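PDB 3AII: glutamyl-tRNA synthetase from Methanothermobacter thermautotrophicus, which catalyses the ATP-dependent attachment of glutamate to tRNA, probably through a Glu-AMP intermediate, and is an archaeal enzyme of the non-discriminating type. Local coordinates for residues 135-140 / 261-266; 187-192 / 234-239; 500-505 / 546-551. All blocks are in the same frame, centred on the assembly; numbering follows the deposited sequence.

Contact 1. Residues 135-140 / 261-266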
ATOM      1  N   ILE A 135      15.525  -3.511   6.109  1.00 13.28           N
ATOM      2  CA  ILE A 135      15.151  -2.108   5.985  1.00 13.42           C
ATOM      3  C   ILE A 135      16.316  -1.338   5.395  1.00 15.06           C
ATOM      4  O   ILE A 135      17.403  -1.277   5.979  1.00 15.30           O
ATOM      5  CB  ILE A 135      14.800  -1.485   7.346  1.00 15.76           C
ATOM      6  CG1 ILE A 135      13.744  -2.315   8.081  1.00 23.82           C
ATOM      7  CG2 ILE A 135      14.339  -0.050   7.150  1.00 17.67           C
ATOM      8  CD1 ILE A 135      12.461  -2.439   7.355  1.00 19.46           C
ATOM      9  N   GLU A 136      16.093  -0.756   4.223  1.00 13.65           N
ATOM     10  CA  GLU A 136      17.180  -0.173   3.451  1.00 14.74           C
ATOM     11  C   GLU A 136      17.231   1.342   3.672  1.00 18.42           C
ATOM     12  O   GLU A 136      16.707   2.135   2.880  1.00 18.93           O
ATOM     13  CB  GLU A 136      17.050  -0.590   1.980  1.00 16.69           C
ATOM     14  CG  GLU A 136      17.225  -2.110   1.838  1.00 21.48           C
ATOM     15  CD  GLU A 136      17.538  -2.599   0.426  1.00 21.57           C
ATOM     16  OE1 GLU A 136      17.257  -1.866  -0.553  1.00 23.01           O
ATOM     17  OE2 GLU A 136      18.045  -3.740   0.314  1.00 19.88           O
ATOM     18  N   ASP A 137      17.853   1.717   4.788  1.00 16.85           N
ATOM     19  CA  ASP A 137      17.820   3.096   5.271  1.00 13.38           C
ATOM     20  C   ASP A 137      19.186   3.787   5.178  1.00 17.06           C
ATOM     21  O   ASP A 137      19.614   4.443   6.125  1.00 19.78           O
ATOM     22  CB  ASP A 137      17.310   3.134   6.711  1.00 14.53           C
ATOM     23  CG  ASP A 137      18.234   2.426   7.682  1.00 16.46           C
ATOM     24  OD1 ASP A 137      19.012   1.546   7.263  1.00 15.74           O
ATOM     25  OD2 ASP A 137      18.194   2.764   8.879  1.00 19.36           O
ATOM     26  N   THR A 138      19.854   3.642   4.036  1.00 17.18           N
ATOM     27  CA  THR A 138      21.183   4.242   3.835  1.00 18.44           C
ATOM     28  C   THR A 138      21.182   5.615   3.149  1.00 25.35           C
ATOM     29  O   THR A 138      22.236   6.081   2.691  1.00 27.39           O
ATOM     30  CB  THR A 138      22.078   3.327   2.987  1.00 19.64           C
ATOM     31  OG1 THR A 138      21.400   3.032   1.764  1.00 29.27           O
ATOM     32  CG2 THR A 138      22.356   2.030   3.730  1.00 27.05           C
ATOM     33  N   ASP A 139      20.023   6.256   3.063  1.00 22.51           N
ATOM     34  CA  ASP A 139      19.960   7.635   2.571  1.00 22.50           C
ATOM     35  C   ASP A 139      19.418   8.473   3.707  1.00 22.77           C
ATOM     36  O   ASP A 139      18.205   8.474   3.958  1.00 23.50           O
ATOM     37  CB  ASP A 139      19.056   7.756   1.347  1.00 21.74           C
ATOM     38  CG  ASP A 139      19.003   9.177   0.787  1.00 42.00           C
ATOM     39  OD1 ASP A 139      18.419   9.350  -0.299  1.00 49.02           O
ATOM     40  OD2 ASP A 139      19.545  10.115   1.422  1.00 38.27           O
ATOM     41  N   PRO A 140      20.315   9.163   4.419  1.00 18.65           N
ATOM     42  CA  PRO A 140      19.916   9.790   5.685  1.00 19.45           C
ATOM     43  C   PRO A 140      18.833  10.848   5.512  1.00 22.03           C
ATOM     44  O   PRO A 140      18.066  11.066   6.445  1.00 24.54           O
ATOM     45  CB  PRO A 140      21.214  10.424   6.197  1.00 21.25           C
ATOM     46  CG  PRO A 140      22.099  10.544   4.992  1.00 20.41           C
ATOM     47  CD  PRO A 140      21.731   9.420   4.082  1.00 18.93           C
ATOM     48  N   HIS A 261      21.414  11.431  10.285  1.00 22.63           N
ATOM     49  CA  HIS A 261      20.555  10.274  10.080  1.00 21.92           C
ATOM     50  C   HIS A 261      19.685  10.135  11.321  1.00 24.85           C
ATOM     51  O   HIS A 261      20.176  10.306  12.433  1.00 26.40           O
ATOM     52  CB  HIS A 261      21.422   9.023   9.911  1.00 19.38           C
ATOM     53  CG  HIS A 261      20.683   7.831   9.379  1.00 21.04           C
ATOM     54  ND1 HIS A 261      19.829   7.077  10.152  1.00 22.25           N
ATOM     55  CD2 HIS A 261      20.700   7.247   8.156  1.00 20.59           C
ATOM     56  CE1 HIS A 261      19.333   6.093   9.424  1.00 25.73           C
ATOM     57  NE2 HIS A 261      19.852   6.166   8.211  1.00 17.79           N
ATOM     58  N   PRO A 262      18.403   9.810  11.142  1.00 24.66           N
ATOM     59  CA  PRO A 262      17.508   9.757  12.304  1.00 30.77           C
ATOM     60  C   PRO A 262      17.829   8.636  13.288  1.00 39.82           C
ATOM     61  O   PRO A 262      17.512   8.768  14.471  1.00 40.18           O
ATOM     62  CB  PRO A 262      16.124   9.567  11.674  1.00 33.29           C
ATOM     63  CG  PRO A 262      16.258  10.147  10.314  1.00 39.31           C
ATOM     64  CD  PRO A 262      17.649   9.787   9.879  1.00 30.98           C
ATOM     65  N   ARG A 263      18.441   7.555  12.818  1.00 27.43           N
ATOM     66  CA  ARG A 263      18.913   6.496  13.716  1.00 27.67           C
ATOM     67  C   ARG A 263      20.314   6.719  14.260  1.00 31.51           C
ATOM     68  O   ARG A 263      20.542   6.661  15.468  1.00 40.34           O
ATOM     69  CB  ARG A 263      18.877   5.126  13.026  1.00 41.21           C
ATOM     70  CG  ARG A 263      17.559   4.410  13.137  1.00 25.95           C
ATOM     71  CD  ARG A 263      17.618   3.004  12.550  1.00 22.49           C
ATOM     72  NE  ARG A 263      17.791   1.963  13.565  1.00 25.10           N
ATOM     73  CZ  ARG A 263      18.911   1.277  13.774  1.00 25.29           C
ATOM     74  NH1 ARG A 263      20.000   1.496  13.042  1.00 28.20           N
ATOM     75  NH2 ARG A 263      18.933   0.345  14.722  1.00 31.28           N
ATOM     76  N   THR A 264      21.263   6.946  13.362  1.00 24.21           N
ATOM     77  CA  THR A 264      22.671   6.974  13.726  1.00 27.18           C
ATOM     78  C   THR A 264      23.219   8.389  13.913  1.00 21.96           C
ATOM     79  O   THR A 264      24.405   8.568  14.167  1.00 26.32           O
ATOM     80  CB  THR A 264      23.523   6.243  12.676  1.00 34.79           C
ATOM     81  OG1 THR A 264      23.350   6.878  11.403  1.00 27.65           O
ATOM     82  CG2 THR A 264      23.088   4.786  12.564  1.00 35.32           C
ATOM     83  N   GLY A 265      22.356   9.391  13.781  1.00 28.14           N
ATOM     84  CA  GLY A 265      22.768  10.766  14.025  1.00 35.08           C
ATOM     85  C   GLY A 265      23.828  11.261  13.062  1.00 29.02           C
ATOM     86  O   GLY A 265      23.650  11.181  11.849  1.00 31.69           O
ATOM     87  N   THR A 266      24.937  11.765  13.600  1.00 27.75           N
ATOM     88  CA  THR A 266      26.034  12.257  12.772  1.00 35.15           C
ATOM     89  C   THR A 266      27.262  11.358  12.866  1.00 31.83           C
ATOM     90  O   THR A 266      28.378  11.763  12.539  1.00 30.40           O
ATOM     91  CB  THR A 266      26.432  13.699  13.147  1.00 47.81           C
ATOM     92  OG1 THR A 266      26.784  13.749  14.533  1.00 39.19           O
ATOM     93  CG2 THR A 266      25.278  14.661  12.879  1.00 37.95           C
TER

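Contact 2. Residues 187-192 / 234-239. With ZN (zinc ion), chain D.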
ATOM      1  N   GLY A 187      38.945  -4.257  -7.392  1.00 18.37           N
ATOM      2  CA  GLY A 187      37.644  -4.117  -8.005  1.00 17.67           C
ATOM      3  C   GLY A 187      36.985  -2.773  -7.796  1.00 16.81           C
ATOM      4  O   GLY A 187      35.859  -2.558  -8.227  1.00 19.33           O
ATOM      5  N   ALA A 188      37.700  -1.864  -7.145  1.00 15.35           N
ATOM      6  CA  ALA A 188      37.172  -0.532  -6.914  1.00 15.60           C
ATOM      7  C   ALA A 188      38.300   0.450  -6.701  1.00 19.89           C
ATOM      8  O   ALA A 188      39.443   0.057  -6.463  1.00 19.27           O
ATOM      9  CB  ALA A 188      36.227  -0.525  -5.716  1.00 15.55           C
ATOM     10  N   TYR A 189      37.974   1.732  -6.806  1.00 17.51           N
ATOM     11  CA  TYR A 189      38.963   2.780  -6.611  1.00 20.11           C
ATOM     12  C   TYR A 189      38.306   4.033  -6.077  1.00 18.65           C
ATOM     13  O   TYR A 189      37.089   4.202  -6.212  1.00 16.58           O
ATOM     14  CB  TYR A 189      39.717   3.069  -7.918  1.00 19.64           C
ATOM     15  CG  TYR A 189      38.883   3.511  -9.103  1.00 18.25           C
ATOM     16  CD1 TYR A 189      38.162   2.595  -9.863  1.00 19.03           C
ATOM     17  CD2 TYR A 189      38.839   4.847  -9.482  1.00 17.32           C
ATOM     18  CE1 TYR A 189      37.426   3.001 -10.950  1.00 19.60           C
ATOM     19  CE2 TYR A 189      38.113   5.256 -10.575  1.00 16.68           C
ATOM     20  CZ  TYR A 189      37.411   4.345 -11.307  1.00 19.98           C
ATOM     21  OH  TYR A 189      36.678   4.774 -12.393  1.00 22.74           O
ATOM     22  N   VAL A 190      39.102   4.898  -5.444  1.00 19.20           N
ATOM     23  CA  VAL A 190      38.574   6.181  -4.984  1.00 15.59           C
ATOM     24  C   VAL A 190      38.838   7.262  -6.014  1.00 20.61           C
ATOM     25  O   VAL A 190      39.993   7.588  -6.307  1.00 22.46           O
ATOM     26  CB  VAL A 190      39.158   6.605  -3.649  1.00 16.25           C
ATOM     27  CG1 VAL A 190      38.531   7.939  -3.220  1.00 19.51           C
ATOM     28  CG2 VAL A 190      38.907   5.518  -2.596  1.00 19.09           C
ATOM     29  N   CYS A 191      37.759   7.811  -6.555  1.00 17.92           N
ATOM     30  CA  CYS A 191      37.856   8.802  -7.615  1.00 19.25           C
ATOM     31  C   CYS A 191      37.629  10.193  -7.060  1.00 20.12           C
ATOM     32  O   CYS A 191      36.584  10.484  -6.470  1.00 23.94           O
ATOM     33  CB  CYS A 191      36.839   8.518  -8.707  1.00 19.34           C
ATOM     34  SG  CYS A 191      36.950   9.674 -10.089  1.00 24.38           S
ATOM     35  N   THR A 192      38.622  11.052  -7.278  1.00 25.72           N
ATOM     36  CA  THR A 192      38.585  12.432  -6.819  1.00 32.38           C
ATOM     37  C   THR A 192      38.354  13.401  -7.978  1.00 30.05           C
ATOM     38  O   THR A 192      38.461  14.612  -7.803  1.00 31.55           O
ATOM     39  CB  THR A 192      39.915  12.810  -6.135  1.00 32.91           C
ATOM     40  OG1 THR A 192      41.008  12.431  -6.983  1.00 30.47           O
ATOM     41  CG2 THR A 192      40.056  12.090  -4.795  1.00 31.61           C
ATOM     42  N   VAL A 234      34.209   9.874  -4.498  1.00 17.24           N
ATOM     43  CA  VAL A 234      33.353   8.690  -4.469  1.00 17.21           C
ATOM     44  C   VAL A 234      34.213   7.439  -4.617  1.00 16.18           C
ATOM     45  O   VAL A 234      35.354   7.502  -5.096  1.00 18.41           O
ATOM     46  CB  VAL A 234      32.293   8.727  -5.586  1.00 18.47           C
ATOM     47  CG1 VAL A 234      31.277   9.832  -5.300  1.00 18.27           C
ATOM     48  CG2 VAL A 234      32.959   8.926  -6.946  1.00 17.59           C
ATOM     49  N   VAL A 235      33.689   6.305  -4.169  1.00 15.75           N
ATOM     50  CA  VAL A 235      34.247   5.020  -4.565  1.00 13.25           C
ATOM     51  C   VAL A 235      33.488   4.521  -5.788  1.00 14.95           C
ATOM     52  O   VAL A 235      32.248   4.547  -5.812  1.00 16.32           O
ATOM     53  CB  VAL A 235      34.143   3.969  -3.425  1.00 13.76           C
ATOM     54  CG1 VAL A 235      34.739   2.629  -3.866  1.00 12.84           C
ATOM     55  CG2 VAL A 235      34.862   4.449  -2.178  1.00 15.17           C
ATOM     56  N   ARG A 236      34.234   4.090  -6.803  1.00 14.51           N
ATOM     57  CA  ARG A 236      33.656   3.535  -8.027  1.00 13.96           C
ATOM     58  C   ARG A 236      34.044   2.078  -8.189  1.00 13.83           C
ATOM     59  O   ARG A 236      35.179   1.703  -7.929  1.00 17.35           O
ATOM     60  CB  ARG A 236      34.142   4.329  -9.244  1.00 18.59           C
ATOM     61  CG  ARG A 236      33.603   5.746  -9.268  1.00 19.74           C
ATOM     62  CD  ARG A 236      34.090   6.509 -10.499  1.00 24.35           C
ATOM     63  NE  ARG A 236      33.464   7.834 -10.542  1.00 26.52           N
ATOM     64  CZ  ARG A 236      32.217   8.058 -10.943  1.00 19.87           C
ATOM     65  NH1 ARG A 236      31.450   7.059 -11.355  1.00 25.06           N
ATOM     66  NH2 ARG A 236      31.732   9.291 -10.943  1.00 33.05           N
ATOM     67  N   VAL A 237      33.081   1.258  -8.592  1.00 18.25           N
ATOM     68  CA  VAL A 237      33.352  -0.145  -8.851  1.00 15.56           C
ATOM     69  C   VAL A 237      33.958  -0.237 -10.246  1.00 20.12           C
ATOM     70  O   VAL A 237      33.444   0.366 -11.177  1.00 23.92           O
ATOM     71  CB  VAL A 237      32.060  -0.953  -8.806  1.00 17.66           C
ATOM     72  CG1 VAL A 237      32.327  -2.418  -9.130  1.00 21.47           C
ATOM     73  CG2 VAL A 237      31.399  -0.809  -7.428  1.00 17.99           C
ATOM     74  N   LYS A 238      35.042  -0.988 -10.403  1.00 18.89           N
ATOM     75  CA  LYS A 238      35.603  -1.151 -11.737  1.00 20.87           C
ATOM     76  C   LYS A 238      34.729  -2.119 -12.516  1.00 24.05           C
ATOM     77  O   LYS A 238      34.565  -3.267 -12.113  1.00 26.64           O
ATOM     78  CB  LYS A 238      37.045  -1.665 -11.664  1.00 24.84           C
ATOM     79  CG  LYS A 238      38.016  -0.693 -11.000  1.00 22.17           C
ATOM     80  CD  LYS A 238      39.466  -1.187 -11.057  1.00 26.66           C
ATOM     81  CE  LYS A 238      40.383  -0.212 -10.330  1.00 27.32           C
ATOM     82  NZ  LYS A 238      41.850  -0.544 -10.451  1.00 30.85           N
ATOM     83  N   THR A 239      34.146  -1.650 -13.617  1.00 23.74           N
ATOM     84  CA  THR A 239      33.370  -2.527 -14.484  1.00 21.19           C
ATOM     85  C   THR A 239      34.006  -2.551 -15.868  1.00 24.45           C
ATOM     86  O   THR A 239      35.142  -2.979 -16.008  1.00 30.11           O
ATOM     87  CB  THR A 239      31.890  -2.128 -14.538  1.00 27.50           C
ATOM     88  OG1 THR A 239      31.751  -0.838 -15.147  1.00 23.65           O
ATOM     89  CG2 THR A 239      31.323  -2.078 -13.116  1.00 20.34           C
TER
HETATM   90 ZN    ZN D1001      39.055   9.781 -11.134  1.00 27.33          ZN
HETATM   91  O   HOH W   1      41.519  -1.267  -7.503  1.00 28.63           O

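Contact 3. Residues 500-505 / 546-551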
ATOM      1  N   LEU A 500     -30.720   7.883  13.149  1.00 18.98           N
ATOM      2  CA  LEU A 500     -29.480   8.311  13.782  1.00 18.99           C
ATOM      3  C   LEU A 500     -28.626   9.112  12.816  1.00 20.40           C
ATOM      4  O   LEU A 500     -28.556   8.802  11.632  1.00 18.20           O
ATOM      5  CB  LEU A 500     -28.680   7.084  14.212  1.00 23.08           C
ATOM      6  CG  LEU A 500     -29.367   6.146  15.199  1.00 26.75           C
ATOM      7  CD1 LEU A 500     -28.502   4.891  15.401  1.00 22.38           C
ATOM      8  CD2 LEU A 500     -29.578   6.867  16.504  1.00 27.68           C
ATOM      9  N   GLU A 501     -27.937  10.125  13.323  1.00 20.84           N
ATOM     10  CA  GLU A 501     -27.031  10.882  12.473  1.00 22.13           C
ATOM     11  C   GLU A 501     -25.827  10.015  12.111  1.00 19.32           C
ATOM     12  O   GLU A 501     -25.289   9.291  12.954  1.00 20.95           O
ATOM     13  CB  GLU A 501     -26.565  12.158  13.177  1.00 27.46           C
ATOM     14  CG  GLU A 501     -27.684  13.119  13.501  1.00 39.08           C
ATOM     15  CD  GLU A 501     -28.360  13.657  12.256  1.00 62.35           C
ATOM     16  OE1 GLU A 501     -29.609  13.653  12.205  1.00 67.41           O
ATOM     17  OE2 GLU A 501     -27.641  14.078  11.326  1.00 59.78           O
ATOM     18  N   ALA A 502     -25.416  10.085  10.851  1.00 17.79           N
ATOM     19  CA  ALA A 502     -24.206   9.405  10.414  1.00 20.48           C
ATOM     20  C   ALA A 502     -23.545  10.167   9.288  1.00 22.24           C
ATOM     21  O   ALA A 502     -24.170  10.990   8.624  1.00 20.49           O
ATOM     22  CB  ALA A 502     -24.522   7.980   9.957  1.00 20.17           C
ATOM     23  N   GLU A 503     -22.270   9.889   9.068  1.00 19.28           N
ATOM     24  CA  GLU A 503     -21.595  10.420   7.903  1.00 21.46           C
ATOM     25  C   GLU A 503     -20.634   9.387   7.373  1.00 20.39           C
ATOM     26  O   GLU A 503     -20.211   8.480   8.095  1.00 20.95           O
ATOM     27  CB  GLU A 503     -20.871  11.723   8.216  1.00 23.22           C
ATOM     28  CG  GLU A 503     -19.791  11.615   9.257  1.00 32.26           C
ATOM     29  CD  GLU A 503     -19.282  12.981   9.678  1.00 53.23           C
ATOM     30  OE1 GLU A 503     -20.095  13.787  10.180  1.00 63.22           O
ATOM     31  OE2 GLU A 503     -18.073  13.249   9.501  1.00 58.21           O
ATOM     32  N   VAL A 504     -20.328   9.517   6.095  1.00 15.03           N
ATOM     33  CA  VAL A 504     -19.421   8.610   5.422  1.00 15.99           C
ATOM     34  C   VAL A 504     -18.350   9.445   4.744  1.00 18.31           C
ATOM     35  O   VAL A 504     -18.661  10.396   4.008  1.00 21.40           O
ATOM     36  CB  VAL A 504     -20.161   7.764   4.374  1.00 16.72           C
ATOM     37  CG1 VAL A 504     -19.196   6.799   3.689  1.00 17.79           C
ATOM     38  CG2 VAL A 504     -21.313   7.000   5.035  1.00 17.93           C
ATOM     39  N   ILE A 505     -17.091   9.124   5.023  1.00 18.12           N
ATOM     40  CA  ILE A 505     -15.981   9.792   4.346  1.00 17.73           C
ATOM     41  C   ILE A 505     -15.666   9.032   3.079  1.00 22.35           C
ATOM     42  O   ILE A 505     -15.384   7.834   3.127  1.00 20.64           O
ATOM     43  CB  ILE A 505     -14.739   9.876   5.230  1.00 18.86           C
ATOM     44  CG1 ILE A 505     -15.105  10.499   6.574  1.00 21.08           C
ATOM     45  CG2 ILE A 505     -13.643  10.658   4.507  1.00 21.46           C
ATOM     46  CD1 ILE A 505     -15.790  11.847   6.464  1.00 25.28           C
ATOM     47  N   MET A 546     -22.132   8.504  14.180  1.00 24.91           N
ATOM     48  CA  MET A 546     -21.275   7.496  13.566  1.00 20.73           C
ATOM     49  C   MET A 546     -20.538   8.040  12.341  1.00 20.95           C
ATOM     50  O   MET A 546     -21.108   8.744  11.507  1.00 23.37           O
ATOM     51  CB  MET A 546     -22.125   6.293  13.156  1.00 23.04           C
ATOM     52  CG  MET A 546     -22.494   5.394  14.303  1.00 27.59           C
ATOM     53  SD  MET A 546     -23.719   4.195  13.733  1.00 37.78           S
ATOM     54  CE  MET A 546     -25.226   4.945  14.308  1.00 33.30           C
ATOM     55  N   VAL A 547     -19.264   7.698  12.227  1.00 17.55           N
ATOM     56  CA  VAL A 547     -18.503   8.041  11.035  1.00 15.27           C
ATOM     57  C   VAL A 547     -17.972   6.776  10.366  1.00 19.36           C
ATOM     58  O   VAL A 547     -17.243   6.009  10.986  1.00 18.50           O
ATOM     59  CB  VAL A 547     -17.332   8.962  11.379  1.00 20.63           C
ATOM     60  CG1 VAL A 547     -16.566   9.318  10.123  1.00 23.45           C
ATOM     61  CG2 VAL A 547     -17.856  10.216  12.082  1.00 21.11           C
ATOM     62  N   PHE A 548     -18.353   6.568   9.107  1.00 16.46           N
ATOM     63  CA  PHE A 548     -17.877   5.437   8.316  1.00 17.95           C
ATOM     64  C   PHE A 548     -16.891   5.930   7.282  1.00 16.83           C
ATOM     65  O   PHE A 548     -16.978   7.078   6.833  1.00 20.57           O
ATOM     66  CB  PHE A 548     -19.035   4.800   7.535  1.00 16.78           C
ATOM     67  CG  PHE A 548     -20.104   4.190   8.401  1.00 16.68           C
ATOM     68  CD1 PHE A 548     -21.163   4.955   8.854  1.00 16.34           C
ATOM     69  CD2 PHE A 548     -20.057   2.843   8.736  1.00 15.75           C
ATOM     70  CE1 PHE A 548     -22.164   4.397   9.642  1.00 18.02           C
ATOM     71  CE2 PHE A 548     -21.047   2.275   9.526  1.00 14.32           C
ATOM     72  CZ  PHE A 548     -22.105   3.053   9.982  1.00 16.13           C
ATOM     73  N   TYR A 549     -15.979   5.046   6.887  1.00 17.08           N
ATOM     74  CA  TYR A 549     -15.117   5.258   5.728  1.00 19.11           C
ATOM     75  C   TYR A 549     -15.531   4.334   4.578  1.00 15.08           C
ATOM     76  O   TYR A 549     -15.598   3.117   4.736  1.00 18.21           O
ATOM     77  CB  TYR A 549     -13.633   5.070   6.107  1.00 18.89           C
ATOM     78  CG  TYR A 549     -13.026   6.340   6.653  1.00 17.29           C
ATOM     79  CD1 TYR A 549     -11.988   6.987   5.985  1.00 24.10           C
ATOM     80  CD2 TYR A 549     -13.522   6.919   7.811  1.00 19.81           C
ATOM     81  CE1 TYR A 549     -11.459   8.173   6.472  1.00 20.12           C
ATOM     82  CE2 TYR A 549     -13.001   8.101   8.307  1.00 21.43           C
ATOM     83  CZ  TYR A 549     -11.971   8.725   7.625  1.00 23.83           C
ATOM     84  OH  TYR A 549     -11.451   9.908   8.114  1.00 30.43           O
ATOM     85  N   TYR A 550     -15.809   4.929   3.418  1.00 15.65           N
ATOM     86  CA  TYR A 550     -16.306   4.208   2.250  1.00 16.70           C
ATOM     87  C   TYR A 550     -15.267   3.309   1.600  1.00 19.28           C
ATOM     88  O   TYR A 550     -14.137   3.734   1.323  1.00 19.37           O
ATOM     89  CB  TYR A 550     -16.809   5.220   1.226  1.00 17.75           C
ATOM     90  CG  TYR A 550     -17.679   4.671   0.115  1.00 14.69           C
ATOM     91  CD1 TYR A 550     -19.049   4.503   0.309  1.00 16.87           C
ATOM     92  CD2 TYR A 550     -17.147   4.360  -1.138  1.00 17.47           C
ATOM     93  CE1 TYR A 550     -19.859   4.022  -0.706  1.00 21.02           C
ATOM     94  CE2 TYR A 550     -17.961   3.891  -2.166  1.00 18.26           C
ATOM     95  CZ  TYR A 550     -19.317   3.725  -1.938  1.00 22.16           C
ATOM     96  OH  TYR A 550     -20.148   3.254  -2.938  1.00 20.59           O
ATOM     97  N   ALA A 551     -15.646   2.064   1.337  1.00 15.57           N
ATOM     98  CA  ALA A 551     -14.776   1.163   0.597  1.00 16.68           C
ATOM     99  C   ALA A 551     -15.097   1.239  -0.888  1.00 21.50           C
ATOM    100  O   ALA A 551     -14.306   1.767  -1.675  1.00 23.21           O
ATOM    101  CB  ALA A 551     -14.920  -0.274   1.104  1.00 17.49           C
TER
HETATM  102  O   HOH W   2     -13.133   6.363   1.755  1.00 20.80           O

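Contact 1. Residues 135-140 / 261-266
Strand 130-135 ends at Ile-135, whose backbone still pairs with Val-166 and Gln-168 before the chain turns into the loop ahead of helix 147-158. Glu-136 faces the predicted 'HIGH' region, sharing a backbone hydrogen bond with Pro-103 and resting on Asn-104. At Asp-137 the loop meets its partner: His-261 NE2 donates to Asp-137 O at 2.7 Å, nearly straight at 170° and almost along the C=O axis. The other ring nitrogen is used too, since Arg-263 N donates to His-261 ND1 at 3.0 Å. Both partners lie close to the imidazole plane, which fixes the ring's rotation and suggests a neutral ring protonated on NE2. In this class I catalytic domain the bond ties the loop after strand 130-135 to the loop joining the antiparallel strands 252-256 and 270-272. An alanine in place of His-261 would probably loosen both loops, losing the bond to Asp-137 O and the brace on Arg-263 N. The Asp-137 carboxylate stands nearly perpendicular to the imidazole, 85° between planes, with OD2 3.6 Å from His-261 CE1. That oxygen accepts from Ser-169 and Tyr-148, and Ser-169 also bonds Arg-263 NH1, which is salt-bridged to Asp-170. Farther on, Pro-140 CB packs 3.8 Å from His-261 CD2, and Pro-140 O reaches to 3.7 Å from Pro-262 CD.

Contact 2. Residues 187-192 / 234-239
Arg-236 leaves its strand on the same face as Tyr-189 and Cys-191 and threads past both. Its CB sits over the phenol face of Tyr-189, a CH-pi contact 4.1 Å from the ring centroid and 23° off the normal. From CG the chain runs extended to NE. CD passes the phenol tip, 3.6 Å from Tyr-189 OH, and then reaches Cys-191 CB, which lies at the edge of the guanidinium. NE comes to 4.0 Å from Cys-191 SG, where a positive charge would probably ease the negative charge gathered on the zinc-bound sulfurs. At the tip, NH1 donates to Asp-250 O, while Tyr-189 OH bonds the Asp-250 carboxylate. Lys-238 covers another side of the phenol: its CG meets the ring edge 3.5 Å from Tyr-189 CD1. Its NZ bonds Arg-211 O and a water that donates to Ala-188 O. Beneath the side chains runs an antiparallel ladder, with Tyr-189 and Arg-236 as a hydrogen-bonded pair; the bond from Arg-236 N to Tyr-189 O is 2.9 Å. Cys-191 SG binds zinc at 2.4 Å, and Cys-193, Cys-208 and Cys-210 complete the site. Strand 188-191 is outermost in a four-stranded sheet, and 234-237 lies between it and 252-256. Trp-222 of helix 215-224 packs on Val-190 and Val-235, while Phe-198 of helix 195-203 packs on Tyr-189 and Cys-191.

Contact 3. Residues 500-505 / 546-551
The two strands run parallel, and their more deeply buried face carries Ala-502, Val-504, Met-546 and Phe-548. There Val-504 CG2 lies 4.0 Å from Phe-548 CB, the methyl of Ala-502 sits at the edge of the Phe-548 ring, and Phe-406 of strand 402-408 covers both Ala-502 and Val-504. Met-546, bent at its last torsion (chi3 -99°), brings CE to 3.5 Å from CD1 of the partly exposed Leu-500, closer than carbons usually approach. The face of Glu-503, Val-547, Ile-505 and Tyr-549 is more open, only Tyr-549 among them being buried, yet it still packs closely. Glu-503, with CG in the crowded position between N and the carbonyl carbon (chi1 61°), runs alongside Val-547, CG 3.7 Å from Val-547 CG2. Ile-505 CB lies over the centre of the Tyr-549 ring, 3.8 Å from the centroid, a CH-pi contact. At the far end a water bridges Ile-505 O and Tyr-550 O, and Tyr-550 OH bonds Phe-534 O. The ladder is weak only at its start, where Met-546 N to Glu-501 O is 3.5 Å; of the four sound bonds that follow, the shortest is 2.7 Å, from Ile-505 N to Phe-548 O. The mixed six-stranded sheet is consistent with the C-terminal anticodon-binding beta-barrels of this family. Main-chain amides set the register and apolar carbon fills the rest, so no charge pair decides the fit.

How the contacts relate
Contacts 1 and 2 belong to the catalytic domain, with 187-192 / 234-239 nested along the chain inside the loop closed by contact 1; their centres are about 23 Å apart and they do not touch. Strands 234-237, 252-256 and 270-272 connect them, since the 261-266 loop links the last two. Contact 3 lies on the other side of the chain's centre from contact 2, about 58 Å away between centres. Contacts 1 and 2 are buried, contact 3 partly so. Chemistry follows place: one imidazole joins irregular loops in contact 1, a metal site accompanies the antiparallel pair of contact 2, and contact 3 relies on parallel strands and apolar packing.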